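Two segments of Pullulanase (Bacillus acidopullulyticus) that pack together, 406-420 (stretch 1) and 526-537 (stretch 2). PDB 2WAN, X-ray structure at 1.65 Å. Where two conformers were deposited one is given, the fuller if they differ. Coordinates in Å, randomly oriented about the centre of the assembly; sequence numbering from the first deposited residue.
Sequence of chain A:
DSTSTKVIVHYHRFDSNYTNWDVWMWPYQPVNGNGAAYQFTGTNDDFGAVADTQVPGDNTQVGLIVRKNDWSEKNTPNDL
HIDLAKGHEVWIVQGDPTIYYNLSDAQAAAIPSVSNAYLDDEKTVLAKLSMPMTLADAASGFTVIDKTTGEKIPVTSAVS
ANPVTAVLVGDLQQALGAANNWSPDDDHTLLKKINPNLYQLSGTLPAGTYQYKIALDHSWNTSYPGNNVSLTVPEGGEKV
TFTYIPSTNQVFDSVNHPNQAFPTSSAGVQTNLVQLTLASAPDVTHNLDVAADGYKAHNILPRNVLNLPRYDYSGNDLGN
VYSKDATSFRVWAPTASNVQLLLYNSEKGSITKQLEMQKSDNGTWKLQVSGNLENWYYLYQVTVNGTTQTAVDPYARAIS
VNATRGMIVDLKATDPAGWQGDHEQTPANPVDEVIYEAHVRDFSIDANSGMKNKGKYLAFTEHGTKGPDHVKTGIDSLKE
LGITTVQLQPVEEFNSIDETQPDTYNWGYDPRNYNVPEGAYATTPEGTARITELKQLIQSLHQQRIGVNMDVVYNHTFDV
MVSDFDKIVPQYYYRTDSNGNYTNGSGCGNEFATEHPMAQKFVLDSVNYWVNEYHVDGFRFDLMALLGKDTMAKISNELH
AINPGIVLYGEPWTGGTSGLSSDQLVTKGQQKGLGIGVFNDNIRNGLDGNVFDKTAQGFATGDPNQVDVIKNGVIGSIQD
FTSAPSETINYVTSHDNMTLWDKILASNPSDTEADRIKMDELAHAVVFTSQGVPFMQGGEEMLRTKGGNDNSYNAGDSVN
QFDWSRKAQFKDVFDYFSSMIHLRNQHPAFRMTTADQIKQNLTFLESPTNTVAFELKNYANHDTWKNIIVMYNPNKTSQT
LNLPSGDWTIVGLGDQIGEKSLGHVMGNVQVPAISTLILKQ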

# COMPACT_ATOMS: atom_id res chain seq x y z
N GLY A 406 8.57 9.19 24.87
CA GLY A 406 7.73 7.98 24.98
C GLY A 406 7.24 7.85 26.41
O GLY A 406 7.84 8.42 27.32
N MET A 407 6.14 7.12 26.60
CA MET A 407 5.57 6.94 27.94
C MET A 407 5.40 5.46 28.24
O MET A 407 4.84 4.73 27.43
N ILE A 408 5.88 5.02 29.40
CA ILE A 408 5.76 3.63 29.83
C ILE A 408 4.42 3.47 30.54
O ILE A 408 4.12 4.22 31.50
N VAL A 409 3.61 2.51 30.10
CA VAL A 409 2.26 2.35 30.66
C VAL A 409 1.91 0.88 30.88
O VAL A 409 2.48 -0.02 30.24
N ASP A 410 0.98 0.67 31.82
CA ASP A 410 0.35 -0.63 32.06
C ASP A 410 -0.85 -0.76 31.11
O ASP A 410 -1.91 -0.19 31.37
N LEU A 411 -0.67 -1.51 30.02
CA LEU A 411 -1.73 -1.65 29.00
C LEU A 411 -3.00 -2.26 29.56
O LEU A 411 -4.08 -1.86 29.19
N LYS A 412 -2.88 -3.21 30.49
CA LYS A 412 -4.06 -3.83 31.13
C LYS A 412 -5.00 -2.80 31.74
O LYS A 412 -6.22 -2.86 31.55
N ALA A 413 -4.42 -1.83 32.46
CA ALA A 413 -5.18 -0.79 33.14
C ALA A 413 -5.91 0.12 32.17
O ALA A 413 -6.86 0.80 32.56
N THR A 414 -5.47 0.13 30.90
CA THR A 414 -6.17 0.95 29.88
C THR A 414 -7.43 0.31 29.32
O THR A 414 -8.20 0.99 28.62
N ASP A 415 -7.64 -0.98 29.56
CA ASP A 415 -8.80 -1.66 28.99
C ASP A 415 -10.07 -1.09 29.59
O ASP A 415 -10.17 -0.94 30.82
N PRO A 416 -11.08 -0.79 28.74
CA PRO A 416 -12.34 -0.35 29.32
C PRO A 416 -13.08 -1.53 29.96
O PRO A 416 -12.76 -2.69 29.69
N ALA A 417 -14.06 -1.23 30.81
CA ALA A 417 -14.90 -2.26 31.42
C ALA A 417 -15.59 -3.06 30.32
O ALA A 417 -16.03 -2.49 29.30
N GLY A 418 -15.66 -4.37 30.51
CA GLY A 418 -16.34 -5.24 29.55
C GLY A 418 -15.48 -5.71 28.39
O GLY A 418 -15.94 -6.54 27.60
N TRP A 419 -14.24 -5.21 28.30
CA TRP A 419 -13.30 -5.54 27.20
C TRP A 419 -13.06 -7.04 27.04
O TRP A 419 -12.92 -7.52 25.92
N GLN A 420 -13.04 -7.79 28.16
CA GLN A 420 -12.88 -9.25 28.05
C GLN A 420 -14.04 -9.97 27.34
O GLN A 420 -13.90 -11.11 26.94
N GLU A 526 -3.27 13.78 27.20
CA GLU A 526 -2.52 13.31 28.36
C GLU A 526 -2.67 11.82 28.56
O GLU A 526 -3.80 11.29 28.60
N GLY A 527 -1.54 11.15 28.75
CA GLY A 527 -1.53 9.77 29.24
C GLY A 527 -2.24 8.79 28.34
O GLY A 527 -2.14 8.86 27.11
N THR A 528 -3.01 7.90 28.96
CA THR A 528 -3.58 6.76 28.26
C THR A 528 -5.05 6.91 27.87
O THR A 528 -5.65 5.93 27.41
N ALA A 529 -5.66 8.08 28.05
CA ALA A 529 -7.06 8.27 27.63
C ALA A 529 -7.23 7.94 26.15
O ALA A 529 -8.25 7.37 25.76
N ARG A 530 -6.24 8.28 25.33
CA ARG A 530 -6.33 7.99 23.89
C ARG A 530 -6.44 6.48 23.61
O ARG A 530 -7.10 6.08 22.64
N ILE A 531 -5.80 5.67 24.46
CA ILE A 531 -5.83 4.21 24.31
C ILE A 531 -7.21 3.69 24.68
O ILE A 531 -7.85 3.00 23.88
N THR A 532 -7.68 4.05 25.88
CA THR A 532 -8.98 3.59 26.36
C THR A 532 -10.12 4.02 25.43
O THR A 532 -11.02 3.23 25.13
N GLU A 533 -10.06 5.27 24.96
CA GLU A 533 -11.16 5.80 24.15
C GLU A 533 -11.25 5.17 22.78
O GLU A 533 -12.35 4.93 22.31
N LEU A 534 -10.11 4.86 22.17
CA LEU A 534 -10.14 4.16 20.88
C LEU A 534 -10.63 2.73 21.08
O LEU A 534 -11.42 2.22 20.27
N LYS A 535 -10.19 2.09 22.16
CA LYS A 535 -10.74 0.77 22.47
C LYS A 535 -12.25 0.84 22.66
O LYS A 535 -12.96 -0.07 22.24
N GLN A 536 -12.76 1.91 23.30
CA GLN A 536 -14.20 2.06 23.50
C GLN A 536 -14.93 2.22 22.17
O GLN A 536 -16.01 1.68 22.00
N LEU A 537 -14.32 2.95 21.23
CA LEU A 537 -14.89 3.05 19.87
C LEU A 537 -15.05 1.65 19.25
O LEU A 537 -16.13 1.28 18.75

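The most unusual feature of this contact is a lysine that is buried yet fully extended, and whose chain and charge are used separately. Lys535 loses more surface to the other stretch than any other residue here. With chi1 m and the remaining angles t, it runs along stretch 1. At its start, CB lies over the face of the Trp419 six-membered ring, 4.0 Å from the centroid, a CH-pi contact; Trp419, with chi1 t, also brings CZ3 to 3.3 Å from Lys535 O. At its far end, NZ donates to Thr414 OG1 at 2.8 Å and to Asp415 OD1 at 2.9 Å, the latter a salt bridge, and is bonded again elsewhere in the structure. A long aliphatic chain ending in an ammonium group suits both surroundings. Asp415 starts away from the helix, but its m rotamer brings the carboxylate back to the lysine.

Thr414, chi1 p, points toward the helix and is central to the polar network. Its OG1 accepts from Lys535 NZ while donating to Leu411 O (2.6 Å), so a single small hydroxyl ties the lysine to the Leu411 carbonyl. Its carbonyl is also used: Thr532 OG1, on a short m side chain well suited to reaching a nearby backbone, donates to Thr414 O at 2.6 Å. The Thr414 methyl CG2 meanwhile rests 3.6 Å from Thr528 CB.

Around these bonds the packing is apolar. Ile531 (m, t) points toward stretch 1, its branched chain offering CD1 4.1 Å from Leu411 CD2 and 4.5 Å from Val409 CG2. Val409, chi1 m, is branched too and sets CG1 3.4 Å from Thr528 CG2. Pro416 offers a compact ring, with CD 3.8 Å from Lys535 CB and CB 3.7 Å from Gln536 CG. At the other end, the extended all-t Met407 reaches Gly527, SD to CA 3.8 Å; Gly527 lies in a type II' turn, at a positive phi that favours glycine.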

# COMPACT_ATOMS: atom_id res chain seq x y z
CB MET A 407 4.24 7.67 28.06
CG MET A 407 3.63 7.66 29.46
SD MET A 407 2.03 8.49 29.43
CE MET A 407 1.65 8.47 31.18
CB ILE A 408 6.90 3.27 30.80
CG1 ILE A 408 8.26 3.39 30.11
CG2 ILE A 408 6.69 1.85 31.37
CD1 ILE A 408 9.31 4.03 30.95
CB VAL A 409 1.16 3.00 29.73
CG1 VAL A 409 1.40 4.51 29.58
CG2 VAL A 409 1.11 2.32 28.34
CB ASP A 410 -0.14 -0.66 33.51
CG ASP A 410 -0.79 -1.99 33.89
OD1 ASP A 410 -0.98 -2.87 33.01
OD2 ASP A 410 -1.10 -2.14 35.09
CB LEU A 411 -1.25 -2.43 27.78
CG LEU A 411 -0.28 -1.64 26.90
CD1 LEU A 411 0.33 -2.56 25.86
CD2 LEU A 411 -0.98 -0.45 26.25
CB LYS A 412 -3.63 -4.83 32.21
CG LYS A 412 -2.96 -6.09 31.70
CD LYS A 412 -3.68 -6.66 30.50
CE LYS A 412 -2.99 -6.23 29.22
NZ LYS A 412 -3.53 -6.95 28.04
CB ALA A 413 -4.26 0.03 34.04
CB THR A 414 -5.24 1.34 28.69
OG1 THR A 414 -4.98 0.19 27.87
CG2 THR A 414 -3.90 1.86 29.20
CB ASP A 415 -8.76 -3.17 29.28
CG ASP A 415 -7.68 -3.91 28.54
OD1 ASP A 415 -7.06 -3.38 27.59
OD2 ASP A 415 -7.44 -5.08 28.91
CB PRO A 416 -13.12 0.18 28.11
CG PRO A 416 -12.65 -0.69 26.97
CD PRO A 416 -11.14 -0.84 27.26
CB ALA A 417 -15.93 -1.63 32.37
CB TRP A 419 -11.98 -4.82 27.45
CG TRP A 419 -10.95 -4.85 26.34
CD1 TRP A 419 -9.70 -5.40 26.39
CD2 TRP A 419 -11.07 -4.25 25.03
NE1 TRP A 419 -9.03 -5.20 25.20
CE2 TRP A 419 -9.85 -4.49 24.35
CE3 TRP A 419 -12.09 -3.55 24.37
CZ2 TRP A 419 -9.62 -4.05 23.03
CZ3 TRP A 419 -11.86 -3.12 23.04
CH2 TRP A 419 -10.63 -3.37 22.39
CB GLN A 420 -12.60 -9.89 29.41
CG GLN A 420 -11.28 -9.48 30.04
CD GLN A 420 -10.08 -9.77 29.16
OE1 GLN A 420 -9.27 -8.88 28.88
NE2 GLN A 420 -9.96 -11.02 28.71
CB GLU A 526 -2.99 14.02 29.63
CG GLU A 526 -2.72 15.54 29.69
CD GLU A 526 -1.23 15.88 29.78
OE1 GLU A 526 -0.43 14.98 30.08
OE2 GLU A 526 -0.86 17.04 29.54
CB THR A 528 -3.41 5.46 29.06
OG1 THR A 528 -4.11 5.58 30.32
CG2 THR A 528 -1.95 5.17 29.31
CB ALA A 529 -7.54 9.69 27.90
CB ARG A 530 -5.14 8.57 23.15
CG ARG A 530 -3.80 8.00 23.61
CD ARG A 530 -2.68 8.69 22.85
NE ARG A 530 -2.40 10.07 23.30
CZ ARG A 530 -1.78 10.98 22.56
NH1 ARG A 530 -1.45 10.73 21.28
NH2 ARG A 530 -1.50 12.16 23.09
CB ILE A 531 -4.73 3.53 25.14
CG1 ILE A 531 -3.34 4.04 24.71
CG2 ILE A 531 -4.82 1.99 25.01
CD1 ILE A 531 -2.15 3.36 25.45
CB THR A 532 -9.23 4.12 27.78
OG1 THR A 532 -8.18 3.62 28.62
CG2 THR A 532 -10.60 3.63 28.30
CB GLU A 533 -11.12 7.33 24.08
CG GLU A 533 -11.44 7.94 25.48
CD GLU A 533 -11.14 9.42 25.60
OE1 GLU A 533 -10.90 10.07 24.57
OE2 GLU A 533 -11.14 9.94 26.75
CB LEU A 534 -8.78 4.22 20.18
CG LEU A 534 -8.65 3.47 18.83
CD1 LEU A 534 -9.75 3.85 17.81
CD2 LEU A 534 -7.27 3.65 18.22
CB LYS A 535 -10.07 0.15 23.72
CG LYS A 535 -8.63 -0.26 23.50
CD LYS A 535 -7.99 -0.77 24.81
CE LYS A 535 -6.57 -1.26 24.51
NZ LYS A 535 -5.81 -1.54 25.78
CB GLN A 536 -14.52 3.22 24.44
CG GLN A 536 -14.10 2.90 25.87
CD GLN A 536 -14.27 4.09 26.81
OE1 GLN A 536 -13.50 5.05 26.76
NE2 GLN A 536 -15.25 4.01 27.68
CB LEU A 537 -14.03 3.94 18.97
CG LEU A 537 -14.41 4.10 17.48
CD1 LEU A 537 -13.78 5.38 16.91
CD2 LEU A 537 -13.94 2.92 16.60